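PDB 2POZ: putative dehydratase from Mesorhizobium loti, which is of unknown function but, as a member of the mandelate racemase branch of the enolase superfamily, probably acts as a lyase. Local coordinates for residues G310-E315 / A336-D341; Y11-G16 / P20-I25; A317-E322 / M329-Y334; A37-G42 / I89-S94; I227-E232 / I276-I281. All blocks are in the same frame, centred on the assembly; numbering follows the deposited sequence.

Contact 1 of 5, residues G310-E315 / A336-D341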
# COMPACT_ATOMS: atom_id res chain seq x y z
N GLY A 310 -11.33 -27.88 28.07
CA GLY A 310 -12.19 -27.63 29.21
C GLY A 310 -12.76 -28.96 29.66
O GLY A 310 -12.05 -29.96 29.71
N SER A 311 -14.04 -28.99 30.01
CA SER A 311 -14.66 -30.23 30.45
C SER A 311 -15.25 -30.95 29.23
O SER A 311 -15.14 -30.48 28.10
CB SER A 311 -15.78 -29.92 31.44
OG SER A 311 -16.91 -29.39 30.76
N SER A 312 -15.85 -32.11 29.47
CA SER A 312 -16.48 -32.89 28.41
C SER A 312 -17.57 -32.09 27.69
O SER A 312 -17.88 -32.35 26.53
CB SER A 312 -17.12 -34.16 28.99
OG SER A 312 -16.15 -35.01 29.58
N LEU A 313 -18.16 -31.12 28.39
CA LEU A 313 -19.22 -30.31 27.79
C LEU A 313 -18.72 -29.51 26.59
O LEU A 313 -19.22 -29.67 25.48
CB LEU A 313 -19.84 -29.36 28.83
CG LEU A 313 -20.93 -28.40 28.29
CD1 LEU A 313 -22.02 -29.19 27.59
CD2 LEU A 313 -21.52 -27.59 29.44
N ILE A 314 -17.72 -28.65 26.79
CA ILE A 314 -17.24 -27.86 25.66
C ILE A 314 -16.66 -28.72 24.54
O ILE A 314 -16.72 -28.34 23.37
CB ILE A 314 -16.19 -26.80 26.09
CG1 ILE A 314 -15.96 -25.83 24.93
CG2 ILE A 314 -14.88 -27.47 26.48
CD1 ILE A 314 -15.46 -24.46 25.37
N GLU A 315 -16.13 -29.89 24.88
CA GLU A 315 -15.59 -30.78 23.85
C GLU A 315 -16.75 -31.31 22.99
O GLU A 315 -16.66 -31.36 21.76
CB GLU A 315 -14.86 -31.97 24.48
CG GLU A 315 -13.59 -31.61 25.23
CD GLU A 315 -12.91 -32.83 25.83
OE1 GLU A 315 -12.69 -33.81 25.09
OE2 GLU A 315 -12.58 -32.80 27.05
N ALA A 336 -4.80 -36.87 28.71
CA ALA A 336 -4.15 -36.97 30.02
C ALA A 336 -4.87 -36.23 31.16
O ALA A 336 -4.83 -36.67 32.32
CB ALA A 336 -2.69 -36.49 29.93
N PHE A 337 -5.54 -35.13 30.84
CA PHE A 337 -6.25 -34.34 31.85
C PHE A 337 -7.36 -35.11 32.56
O PHE A 337 -7.68 -34.82 33.72
CB PHE A 337 -6.84 -33.07 31.21
CG PHE A 337 -5.80 -32.06 30.81
CD1 PHE A 337 -4.45 -32.41 30.70
CD2 PHE A 337 -6.17 -30.75 30.52
CE1 PHE A 337 -3.49 -31.48 30.32
CE2 PHE A 337 -5.22 -29.81 30.14
CZ PHE A 337 -3.88 -30.18 30.03
N LYS A 338 -7.95 -36.07 31.88
CA LYS A 338 -9.03 -36.86 32.46
C LYS A 338 -8.54 -37.75 33.61
O LYS A 338 -9.35 -38.27 34.38
CB LYS A 338 -9.70 -37.71 31.38
CG LYS A 338 -10.84 -37.01 30.62
CD LYS A 338 -10.38 -35.75 29.90
CE LYS A 338 -11.46 -35.22 28.95
NZ LYS A 338 -12.66 -34.68 29.66
N ALA A 339 -7.23 -37.92 33.73
CA ALA A 339 -6.65 -38.76 34.77
C ALA A 339 -6.19 -37.98 36.01
O ALA A 339 -5.76 -38.58 37.00
CB ALA A 339 -5.47 -39.56 34.20
N ASP A 340 -6.27 -36.65 35.96
CA ASP A 340 -5.87 -35.83 37.10
C ASP A 340 -6.67 -36.22 38.34
O ASP A 340 -7.81 -36.66 38.23
CB ASP A 340 -6.14 -34.35 36.83
CG ASP A 340 -5.18 -33.75 35.83
OD1 ASP A 340 -4.27 -34.46 35.36
OD2 ASP A 340 -5.34 -32.55 35.53
N ASP A 341 -6.07 -36.05 39.52
CA ASP A 341 -6.79 -36.34 40.74
C ASP A 341 -7.86 -35.26 40.80
O ASP A 341 -7.59 -34.10 40.48
CB ASP A 341 -5.90 -36.19 41.98
CG ASP A 341 -4.69 -37.10 41.96
OD1 ASP A 341 -4.78 -38.21 41.41
OD2 ASP A 341 -3.66 -36.68 42.52

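Contact 2 of 5, residues Y11-G16 / P20-I25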
# COMPACT_ATOMS: atom_id res chain seq x y z
N TYR A 11 -21.44 -22.37 37.41
CA TYR A 11 -20.59 -23.30 38.13
C TYR A 11 -19.12 -23.03 37.85
O TYR A 11 -18.73 -22.87 36.70
CB TYR A 11 -20.94 -24.73 37.69
CG TYR A 11 -22.41 -25.08 37.82
CD1 TYR A 11 -22.90 -25.70 38.97
CD2 TYR A 11 -23.32 -24.74 36.81
CE1 TYR A 11 -24.27 -25.99 39.11
CE2 TYR A 11 -24.69 -25.03 36.94
CZ TYR A 11 -25.15 -25.65 38.09
OH TYR A 11 -26.49 -25.92 38.24
N LEU A 12 -18.32 -22.97 38.91
CA LEU A 12 -16.88 -22.75 38.80
C LEU A 12 -16.25 -24.02 39.37
O LEU A 12 -16.06 -24.14 40.57
CB LEU A 12 -16.45 -21.52 39.59
CG LEU A 12 -14.95 -21.20 39.66
CD1 LEU A 12 -14.34 -21.18 38.27
CD2 LEU A 12 -14.77 -19.85 40.34
N LEU A 13 -15.94 -24.96 38.49
CA LEU A 13 -15.37 -26.23 38.92
C LEU A 13 -13.89 -26.24 39.26
O LEU A 13 -13.12 -25.37 38.87
CB LEU A 13 -15.60 -27.30 37.86
CG LEU A 13 -16.94 -28.02 37.73
CD1 LEU A 13 -18.03 -27.03 37.37
CD2 LEU A 13 -16.82 -29.10 36.67
N LYS A 14 -13.53 -27.27 40.02
CA LYS A 14 -12.15 -27.55 40.37
C LYS A 14 -12.10 -28.94 39.77
O LYS A 14 -12.69 -29.87 40.31
CB LYS A 14 -11.94 -27.63 41.89
CG LYS A 14 -10.48 -27.93 42.25
CD LYS A 14 -10.25 -28.05 43.76
CE LYS A 14 -10.72 -29.39 44.29
NZ LYS A 14 -10.27 -29.60 45.70
N SER A 15 -11.45 -29.07 38.63
CA SER A 15 -11.38 -30.37 37.97
C SER A 15 -9.95 -30.65 37.56
O SER A 15 -9.53 -30.33 36.44
CB SER A 15 -12.29 -30.37 36.73
OG SER A 15 -12.34 -31.66 36.14
N GLY A 16 -9.19 -31.24 38.48
CA GLY A 16 -7.80 -31.52 38.19
C GLY A 16 -7.05 -30.21 38.06
O GLY A 16 -7.22 -29.31 38.88
N PRO A 20 -12.95 -25.36 34.94
CA PRO A 20 -14.02 -25.17 33.96
C PRO A 20 -15.11 -24.28 34.55
O PRO A 20 -15.44 -24.38 35.73
CB PRO A 20 -14.54 -26.58 33.73
CG PRO A 20 -13.33 -27.43 33.99
CD PRO A 20 -12.75 -26.79 35.22
N VAL A 21 -15.65 -23.40 33.71
CA VAL A 21 -16.70 -22.48 34.13
C VAL A 21 -17.89 -22.86 33.27
O VAL A 21 -17.83 -22.79 32.04
CB VAL A 21 -16.29 -21.01 33.87
CG1 VAL A 21 -17.41 -20.07 34.30
CG2 VAL A 21 -15.01 -20.70 34.66
N LEU A 22 -18.98 -23.29 33.91
CA LEU A 22 -20.16 -23.72 33.18
C LEU A 22 -21.38 -22.90 33.52
O LEU A 22 -21.45 -22.27 34.57
CB LEU A 22 -20.48 -25.19 33.49
CG LEU A 22 -19.36 -26.22 33.63
CD1 LEU A 22 -20.01 -27.56 33.99
CD2 LEU A 22 -18.55 -26.33 32.36
N VAL A 23 -22.35 -22.93 32.61
CA VAL A 23 -23.60 -22.23 32.81
C VAL A 23 -24.73 -23.18 32.44
O VAL A 23 -24.59 -24.01 31.53
CB VAL A 23 -23.70 -20.95 31.94
CG1 VAL A 23 -23.77 -21.31 30.46
CG2 VAL A 23 -24.94 -20.15 32.33
N GLU A 24 -25.83 -23.10 33.18
CA GLU A 24 -27.00 -23.93 32.92
C GLU A 24 -28.19 -22.99 32.90
O GLU A 24 -28.46 -22.31 33.89
CB GLU A 24 -27.21 -24.97 34.01
CG GLU A 24 -28.47 -25.79 33.79
CD GLU A 24 -28.83 -26.67 34.97
OE1 GLU A 24 -29.14 -26.13 36.06
OE2 GLU A 24 -28.79 -27.91 34.80
N ILE A 25 -28.89 -22.95 31.78
CA ILE A 25 -30.06 -22.08 31.64
C ILE A 25 -31.33 -22.91 31.75
O ILE A 25 -31.52 -23.86 30.99
CB ILE A 25 -30.05 -21.35 30.28
CG1 ILE A 25 -28.80 -20.47 30.16
CG2 ILE A 25 -31.32 -20.51 30.12
CD1 ILE A 25 -28.64 -19.83 28.77

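Contact 3 of 5, residues A317-E322 / M329-Y334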
# COMPACT_ATOMS: atom_id res chain seq x y z
N ALA A 317 -19.73 -29.94 22.65
CA ALA A 317 -20.32 -28.81 21.94
C ALA A 317 -19.49 -28.50 20.68
O ALA A 317 -20.04 -28.17 19.63
CB ALA A 317 -20.36 -27.58 22.84
N THR A 318 -18.18 -28.62 20.81
CA THR A 318 -17.28 -28.36 19.68
C THR A 318 -17.55 -29.35 18.55
O THR A 318 -17.41 -29.00 17.38
CB THR A 318 -15.81 -28.43 20.13
OG1 THR A 318 -15.54 -27.37 21.05
CG2 THR A 318 -14.87 -28.31 18.93
N LEU A 319 -17.93 -30.58 18.90
CA LEU A 319 -18.23 -31.59 17.88
C LEU A 319 -19.43 -31.16 17.04
O LEU A 319 -19.53 -31.50 15.86
CB LEU A 319 -18.51 -32.96 18.51
CG LEU A 319 -17.35 -33.62 19.27
CD1 LEU A 319 -17.80 -35.00 19.75
CD2 LEU A 319 -16.13 -33.74 18.37
N GLN A 320 -20.34 -30.40 17.64
CA GLN A 320 -21.51 -29.91 16.91
C GLN A 320 -21.04 -29.09 15.71
O GLN A 320 -21.59 -29.18 14.62
CB GLN A 320 -22.39 -29.04 17.80
CG GLN A 320 -23.16 -29.79 18.88
CD GLN A 320 -24.12 -30.82 18.30
OE1 GLN A 320 -24.83 -30.54 17.34
NE2 GLN A 320 -24.15 -32.01 18.90
N LEU A 321 -20.00 -28.28 15.93
CA LEU A 321 -19.46 -27.43 14.89
C LEU A 321 -18.67 -28.24 13.86
O LEU A 321 -18.87 -28.10 12.65
CB LEU A 321 -18.55 -26.37 15.51
CG LEU A 321 -17.81 -25.39 14.60
CD1 LEU A 321 -18.68 -24.17 14.34
CD2 LEU A 321 -16.50 -24.97 15.25
N GLU A 322 -17.77 -29.09 14.34
CA GLU A 322 -16.92 -29.88 13.47
C GLU A 322 -17.69 -30.87 12.61
O GLU A 322 -17.17 -31.39 11.61
CB GLU A 322 -15.85 -30.60 14.30
CG GLU A 322 -15.09 -29.64 15.20
CD GLU A 322 -14.03 -30.33 16.04
OE1 GLU A 322 -14.29 -31.44 16.55
OE2 GLU A 322 -12.93 -29.74 16.20
N MSE A 329 -10.36 -29.11 9.67
CA MSE A 329 -9.08 -29.77 9.50
C MSE A 329 -8.87 -30.94 10.47
O MSE A 329 -8.76 -32.09 10.05
CB MSE A 329 -7.93 -28.77 9.70
CG MSE A 329 -6.55 -29.41 9.58
SE MSE A 329 -5.12 -28.21 10.12
CE MSE A 329 -3.67 -29.50 10.21
N ILE A 330 -8.83 -30.64 11.76
CA ILE A 330 -8.58 -31.67 12.76
C ILE A 330 -9.08 -31.20 14.14
O ILE A 330 -9.20 -30.00 14.37
CB ILE A 330 -7.06 -31.97 12.80
CG1 ILE A 330 -6.75 -33.22 13.62
CG2 ILE A 330 -6.32 -30.77 13.36
CD1 ILE A 330 -5.30 -33.68 13.48
N HIS A 331 -9.38 -32.14 15.02
CA HIS A 331 -9.88 -31.86 16.37
C HIS A 331 -8.74 -31.92 17.40
O HIS A 331 -7.75 -32.62 17.19
CB HIS A 331 -10.95 -32.92 16.71
CG HIS A 331 -11.54 -32.78 18.08
ND1 HIS A 331 -12.67 -32.04 18.33
CD2 HIS A 331 -11.19 -33.34 19.26
CE1 HIS A 331 -13.00 -32.15 19.61
NE2 HIS A 331 -12.12 -32.94 20.20
N GLU A 332 -8.88 -31.18 18.51
CA GLU A 332 -7.86 -31.17 19.57
C GLU A 332 -8.35 -31.84 20.85
O GLU A 332 -9.44 -31.55 21.34
CB GLU A 332 -7.44 -29.73 19.89
CG GLU A 332 -6.47 -29.63 21.08
CD GLU A 332 -6.05 -28.20 21.38
OE1 GLU A 332 -6.92 -27.30 21.32
OE2 GLU A 332 -4.86 -27.98 21.70
N HIS A 333 -7.54 -32.73 21.42
CA HIS A 333 -7.92 -33.43 22.65
C HIS A 333 -6.76 -33.52 23.65
O HIS A 333 -5.59 -33.62 23.25
CB HIS A 333 -8.43 -34.83 22.29
CG HIS A 333 -9.03 -35.58 23.44
ND1 HIS A 333 -10.05 -35.06 24.21
CD2 HIS A 333 -8.76 -36.80 23.95
CE1 HIS A 333 -10.39 -35.94 25.14
NE2 HIS A 333 -9.62 -37.01 25.00
N TYR A 334 -7.08 -33.46 24.94
CA TYR A 334 -6.10 -33.54 26.03
C TYR A 334 -6.48 -34.77 26.87
O TYR A 334 -6.97 -34.63 28.00
CB TYR A 334 -6.17 -32.31 26.94
CG TYR A 334 -5.79 -30.99 26.30
CD1 TYR A 334 -4.63 -30.31 26.69
CD2 TYR A 334 -6.60 -30.39 25.34
CE1 TYR A 334 -4.30 -29.06 26.14
CE2 TYR A 334 -6.28 -29.15 24.78
CZ TYR A 334 -5.13 -28.49 25.19
OH TYR A 334 -4.83 -27.25 24.65
O HOH W 1 -11.21 -29.45 18.25

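Contact 4 of 5, residues A37-G42 / I89-S94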
# COMPACT_ATOMS: atom_id res chain seq x y z
N ALA A 37 -17.65 -21.66 29.25
CA ALA A 37 -16.80 -20.54 28.88
C ALA A 37 -15.39 -21.12 28.76
O ALA A 37 -14.93 -21.85 29.64
CB ALA A 37 -16.86 -19.47 29.97
N GLY A 38 -14.70 -20.78 27.68
CA GLY A 38 -13.36 -21.32 27.45
C GLY A 38 -12.24 -20.80 28.35
O GLY A 38 -11.10 -20.71 27.90
N ILE A 39 -12.54 -20.46 29.60
CA ILE A 39 -11.51 -19.98 30.50
C ILE A 39 -11.24 -21.02 31.60
O ILE A 39 -11.28 -20.71 32.79
CB ILE A 39 -11.92 -18.64 31.16
CG1 ILE A 39 -12.47 -17.67 30.10
CG2 ILE A 39 -10.71 -18.01 31.86
CD1 ILE A 39 -11.45 -17.16 29.08
N ALA A 40 -10.98 -22.25 31.19
CA ALA A 40 -10.71 -23.35 32.12
C ALA A 40 -9.26 -23.38 32.60
O ALA A 40 -8.90 -24.12 33.51
CB ALA A 40 -11.06 -24.68 31.46
N TYR A 41 -8.41 -22.56 31.98
CA TYR A 41 -7.00 -22.50 32.35
C TYR A 41 -6.53 -21.05 32.31
O TYR A 41 -7.28 -20.16 31.92
CB TYR A 41 -6.16 -23.37 31.41
CG TYR A 41 -6.37 -23.04 29.96
CD1 TYR A 41 -5.56 -22.12 29.31
CD2 TYR A 41 -7.44 -23.60 29.25
CE1 TYR A 41 -5.80 -21.75 27.98
CE2 TYR A 41 -7.69 -23.24 27.93
CZ TYR A 41 -6.87 -22.31 27.31
OH TYR A 41 -7.12 -21.95 26.02
N GLY A 42 -5.29 -20.83 32.73
CA GLY A 42 -4.78 -19.47 32.75
C GLY A 42 -5.38 -18.77 33.96
O GLY A 42 -5.97 -19.41 34.83
N ILE A 89 -15.29 -11.14 28.39
CA ILE A 89 -16.64 -10.79 27.97
C ILE A 89 -17.14 -11.82 26.95
O ILE A 89 -18.26 -12.32 27.06
CB ILE A 89 -16.70 -9.36 27.35
CG1 ILE A 89 -18.13 -9.05 26.89
CG2 ILE A 89 -15.77 -9.24 26.14
CD1 ILE A 89 -19.12 -8.89 28.01
N PHE A 90 -16.30 -12.18 25.98
CA PHE A 90 -16.77 -13.12 24.98
C PHE A 90 -16.88 -14.56 25.41
O PHE A 90 -17.67 -15.31 24.84
CB PHE A 90 -15.96 -12.97 23.68
CG PHE A 90 -16.37 -11.77 22.88
CD1 PHE A 90 -15.51 -10.70 22.70
CD2 PHE A 90 -17.68 -11.66 22.42
CE1 PHE A 90 -15.96 -9.52 22.07
CE2 PHE A 90 -18.13 -10.49 21.80
CZ PHE A 90 -17.27 -9.42 21.63
N ALA A 91 -16.13 -14.96 26.44
CA ALA A 91 -16.24 -16.32 26.95
C ALA A 91 -17.59 -16.41 27.67
O ALA A 91 -18.26 -17.44 27.64
CB ALA A 91 -15.09 -16.64 27.91
N GLY A 92 -17.99 -15.31 28.31
CA GLY A 92 -19.27 -15.29 29.01
C GLY A 92 -20.39 -15.38 27.98
O GLY A 92 -21.32 -16.19 28.09
N ILE A 93 -20.30 -14.54 26.96
CA ILE A 93 -21.31 -14.56 25.91
C ILE A 93 -21.35 -15.92 25.22
O ILE A 93 -22.42 -16.44 24.95
CB ILE A 93 -21.05 -13.44 24.88
CG1 ILE A 93 -21.31 -12.08 25.55
CG2 ILE A 93 -21.95 -13.64 23.64
CD1 ILE A 93 -20.98 -10.86 24.70
N SER A 94 -20.18 -16.51 24.97
CA SER A 94 -20.10 -17.80 24.30
C SER A 94 -20.81 -18.90 25.08
O SER A 94 -21.54 -19.71 24.51
CB SER A 94 -18.64 -18.23 24.09
OG SER A 94 -17.91 -17.32 23.29

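Contact 5 of 5, residues I227-E232 / I276-I281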
# COMPACT_ATOMS: atom_id res chain seq x y z
N ILE A 227 7.52 -30.27 10.33
CA ILE A 227 6.48 -29.75 11.20
C ILE A 227 5.20 -29.44 10.43
O ILE A 227 5.22 -28.74 9.42
CB ILE A 227 6.98 -28.46 11.91
CG1 ILE A 227 8.33 -28.74 12.61
CG2 ILE A 227 5.95 -27.96 12.90
CD1 ILE A 227 8.30 -29.87 13.62
N CYS A 228 4.07 -29.95 10.92
CA CYS A 228 2.78 -29.71 10.28
C CYS A 228 2.50 -28.20 10.30
O CYS A 228 2.26 -27.58 9.27
CB CYS A 228 1.69 -30.49 11.02
SG CYS A 228 0.06 -30.44 10.23
N PHE A 229 2.54 -27.61 11.49
CA PHE A 229 2.36 -26.17 11.62
C PHE A 229 2.88 -25.64 12.96
O PHE A 229 3.09 -26.40 13.91
CB PHE A 229 0.88 -25.76 11.41
CG PHE A 229 -0.08 -26.24 12.48
CD1 PHE A 229 -0.05 -25.69 13.76
CD2 PHE A 229 -1.07 -27.17 12.18
CE1 PHE A 229 -0.99 -26.05 14.72
CE2 PHE A 229 -2.02 -27.54 13.14
CZ PHE A 229 -1.98 -26.98 14.41
N VAL A 230 3.14 -24.34 13.00
CA VAL A 230 3.60 -23.68 14.21
C VAL A 230 2.44 -22.76 14.63
O VAL A 230 1.91 -22.00 13.81
CB VAL A 230 4.89 -22.85 13.96
CG1 VAL A 230 4.62 -21.68 13.01
CG2 VAL A 230 5.43 -22.33 15.27
N GLU A 231 2.05 -22.85 15.89
CA GLU A 231 0.95 -22.05 16.43
C GLU A 231 1.42 -20.81 17.18
O GLU A 231 2.38 -20.86 17.96
CB GLU A 231 0.10 -22.93 17.36
CG GLU A 231 -1.13 -22.24 17.92
CD GLU A 231 -1.92 -23.15 18.85
OE1 GLU A 231 -1.92 -24.37 18.60
OE2 GLU A 231 -2.54 -22.64 19.81
N GLU A 232 0.72 -19.70 16.95
CA GLU A 232 1.04 -18.42 17.58
C GLU A 232 2.54 -18.16 17.66
O GLU A 232 3.10 -18.09 18.76
CB GLU A 232 0.44 -18.36 18.99
CG GLU A 232 -1.08 -18.34 19.05
CD GLU A 232 -1.59 -18.14 20.47
OE1 GLU A 232 -1.14 -18.88 21.37
OE2 GLU A 232 -2.44 -17.25 20.68
N ILE A 276 -4.27 -21.63 8.82
CA ILE A 276 -5.17 -22.30 9.75
C ILE A 276 -5.59 -21.39 10.90
O ILE A 276 -4.77 -20.67 11.46
CB ILE A 276 -4.47 -23.54 10.37
CG1 ILE A 276 -3.99 -24.48 9.27
CG2 ILE A 276 -5.41 -24.28 11.31
CD1 ILE A 276 -2.91 -25.43 9.72
N ILE A 277 -6.88 -21.41 11.25
CA ILE A 277 -7.33 -20.62 12.38
C ILE A 277 -7.82 -21.61 13.44
O ILE A 277 -8.31 -22.68 13.10
CB ILE A 277 -8.47 -19.62 12.04
CG1 ILE A 277 -9.69 -20.35 11.50
CG2 ILE A 277 -7.95 -18.59 11.04
CD1 ILE A 277 -10.92 -19.46 11.44
N GLN A 278 -7.68 -21.23 14.70
CA GLN A 278 -8.05 -22.11 15.81
C GLN A 278 -8.98 -21.46 16.81
O GLN A 278 -8.65 -21.36 18.00
CB GLN A 278 -6.77 -22.55 16.52
CG GLN A 278 -5.74 -23.16 15.59
CD GLN A 278 -4.37 -23.25 16.24
OE1 GLN A 278 -3.71 -22.23 16.46
NE2 GLN A 278 -3.94 -24.47 16.54
N PRO A 279 -10.16 -21.01 16.37
CA PRO A 279 -11.08 -20.39 17.31
C PRO A 279 -11.58 -21.40 18.34
O PRO A 279 -11.63 -22.60 18.07
CB PRO A 279 -12.21 -19.90 16.42
CG PRO A 279 -12.27 -20.95 15.35
CD PRO A 279 -10.78 -21.16 15.04
N ASP A 280 -11.94 -20.90 19.52
CA ASP A 280 -12.47 -21.74 20.59
C ASP A 280 -13.94 -21.35 20.72
O ASP A 280 -14.22 -20.17 20.95
CB ASP A 280 -11.73 -21.45 21.89
CG ASP A 280 -12.16 -22.36 23.03
OD1 ASP A 280 -13.37 -22.66 23.16
OD2 ASP A 280 -11.28 -22.78 23.82
N ILE A 281 -14.87 -22.29 20.58
CA ILE A 281 -16.28 -21.91 20.67
C ILE A 281 -16.63 -21.31 22.03
O ILE A 281 -17.65 -20.63 22.16
CB ILE A 281 -17.25 -23.09 20.40
CG1 ILE A 281 -17.11 -24.17 21.47
CG2 ILE A 281 -17.02 -23.65 19.00
CD1 ILE A 281 -18.22 -25.22 21.40
O HOH W 2 -4.04 -20.46 18.52

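Contact 1 of 5, residues G310-E315 / A336-D341
The Glu315 carboxylate, the flat group that carries this contact, offers its OE2 end to Lys338, whose ammonium group lies beyond that oxygen and tilted out of the carboxylate plane. OE2 and Lys338 NZ are 3.2 Å apart, a salt bridge whose hydrogen bond is weak in geometry. The other oxygen, Glu315 OE1, lies beside the imidazole of His333, near the ring plane and 3.1 Å from His333 ND1. The two charged chains arrive from opposite directions. Glu315 runs straight out beyond CG, whereas Lys338 kinks twice, at chi2 (60°) and again at chi4 (68°), and the second bend turns NZ toward the start of the helix. Lys338 CE also comes within 3.3 Å of Glu315 OE2, which puts the last methylene as well as the nitrogen against the acid. NZ has a stronger partner in the hydroxyl of Tyr343, so the lysine tip is shared. Ser312 OG lies 3.5 Å from Lys338 NZ, but that hydroxyl is chiefly bonded to Glu345. One residue earlier, Ser311 is the N-cap: its OG accepts from Leu313 N at 3.2 Å and also bonds to Glu36. The salt bridge thus ties the first turn of helix 312-324 to the 3-10 turn that follows strand 331-333, with His333 of that strand touching both charged chains and Leu313 packing on strand 33-37 of the N-terminal domain.

Contact 2 of 5, residues Y11-G16 / P20-I25
Tyr11 O is gripped from the neighbouring strand by two groups, Leu22 N at 2.8 Å as a full hydrogen bond and Val21 CA at 3.3 Å as a CA-H...O contact. This is the closing end of an antiparallel beta hairpin, strands 5-12 and 21-27, in the N-terminal domain of the enolase superfamily. Tyr11 and Leu22 form a hydrogen-bonded pair, completed by an almost straight bond from Tyr11 N to Leu22 O (176°); Leu12 and Val21 are the non-hydrogen-bonded pair beside it. Past the regular strand the ladder gains one more rung, with Leu13 N donating to Pro20 O at 2.9 Å.

The sheet has two differently clothed faces. Leu12 CD1 meets Val21 CG2 on the one that helix 45-59 covers through Ala48 and Ile52. Tyr11 and Leu22 occupy the other, where Ile375 of helix 372-375 packs against both. Tyr11 CG lies beside its own backbone N (chi1 -54°), which sets the ring beside the partner strand, with Leu22 O and Glu24 CB near its plane at the edge. The phenol then makes a weak bond to Glu24 OE1, its ring almost perpendicular to that carboxylate. Near the turn, Ser15 directs OG to Val344 N while its CB rests 3.9 Å from Pro20 CD. Leu13 reaches over to Leu22 as well, methyl against methyl, CD1 to CD1 at 4.0 Å.

Contact 3 of 5, residues A317-E322 / M329-Y334
His331 and Glu322 cross at about a right angle, and their flat ends are turned steeply against each other, with 70° between carboxylate and imidazole planes. Glu322 CD lies in the plane of the ring, at its edge, and OE1 accepts from His331 ND1 at 2.5 Å, a very short distance whose exact value is doubtful. CG of the histidine lies opposite the backbone N (chi1 179°), which points the ring at the helix. Leu319 approaches crosswise, setting CD2 3.7 Å from His331 CE1, while Thr318 CG2 lies slightly farther from the same carbon. The second carboxylate oxygen is not idle: a water donates to Glu322 OE2 at 2.7 Å and accepts from Glu332 N at 2.9 Å, linking the acid to the strand backbone. With an alanine in place of Glu322, His331 ND1 would probably lose this carboxylate acceptor, leaving the ring freer to turn and the bridging water without its hold on the helix. The segments of helix 312-324 and strand 331-333 run nearly antiparallel, their axes 10.4 Å apart. Strand 331-333 pairs with 123-128, and Phe358 of strand 357-359 meets the His331 ring.

Contact 4 of 5, residues A37-G42 / I89-S94
Ile39 reaches Ala91 through one of its two branches, where the loop after strand 33-37 lies on helix 87-108, both in the N-terminal domain characteristic of the enolase superfamily. Its CB stands back from the helix. From there CG1, placed beside the backbone N (chi1 -46°), comes to 3.6 Å from Ala91 CB, and the chain then bends so that CD1 remains over the same methyl at 3.9 Å. The same side chain also touches Ala48 of helix 45-59 and Trp81 of a second subunit.

Ala91 is the hub on the helix side. Its methyl points at the loop and is met by Ile39 and by Ala37, whose CB is 3.9 Å from Ala91 CB. Ala37 CB comes nearer still to the helix backbone, 3.4 Å from Ala91 O. Small residues on both sides let the chains draw close, the CA atoms of Ala37 and Ala91 being 4.7 Å apart. No hydrogen bond crosses between the segments; the loop is instead tied by backbone bonds from Ala37 to Val21 and from Gly38 to Gly282. Farther along it, Tyr41 O bonds to Trp81 NE1 of the second subunit. Within the helix, Phe90 O accepts twice, from Ser94 N at 2.8 Å and from Ser94 OG at 2.5 Å, a length that is doubtful, the two donors arriving from opposite faces of the carbonyl plane.

Contact 5 of 5, residues I227-E232 / I276-I281
Gln278 gives its amide N-H to Glu231, NE2 to OE1 at 2.9 Å, a weak, bent bond. The amide and carboxylate planes stand 80° apart, and a water donates to both Gln278 OE1 (2.7 Å) and Glu231 OE2 (2.9 Å). Gln278 NE2 also approaches Phe229, 3.8 Å from CE1, while Ile276 brings CD1 to 3.5 Å from Phe229 CD2. Phe229 CG sits between its backbone N and carbonyl carbon (chi1 68°), which turns the ring toward the other segment, almost perpendicular to the Gln278 amide (88°). All this lies inside a TIM-like barrel, where strand 253-255 runs between the two segments. Acidic residues at the ends of such strands bind magnesium in relatives, and the place of Glu231 is consistent with that. Its stronger partner is Lys157, which forms a salt bridge with OE1, and Glu257 lies close to OE2. Replacing Glu231 by an alanine would probably leave Lys157 without this counter-charge and Gln278 NE2 without this acceptor. Met203 touches Phe229, and the selenomethionine Met329 touches both Phe229 and Ile276.

All five contacts are largely buried, yet their chemistry follows their place in the fold. Contacts 2 and 4 belong to the N-terminal domain, one held by a backbone ladder and the other by small aliphatic groups; they adjoin where Pro20 CA packs 3.9 Å from Ala40 CB. Contacts 1, 3 and 5 belong to the barrel domain and have charged or polar side chains at their centre, with an added apolar pair in contact 5. Contacts 1 and 3 share helix 312-324, contact 3 being nested within the loop that contact 1 closes. Contact 5 reaches contact 3 through Met329 and Ile281. Contacts 4 and 5 also lie near other subunits, and contact 1 includes a partly exposed lysine.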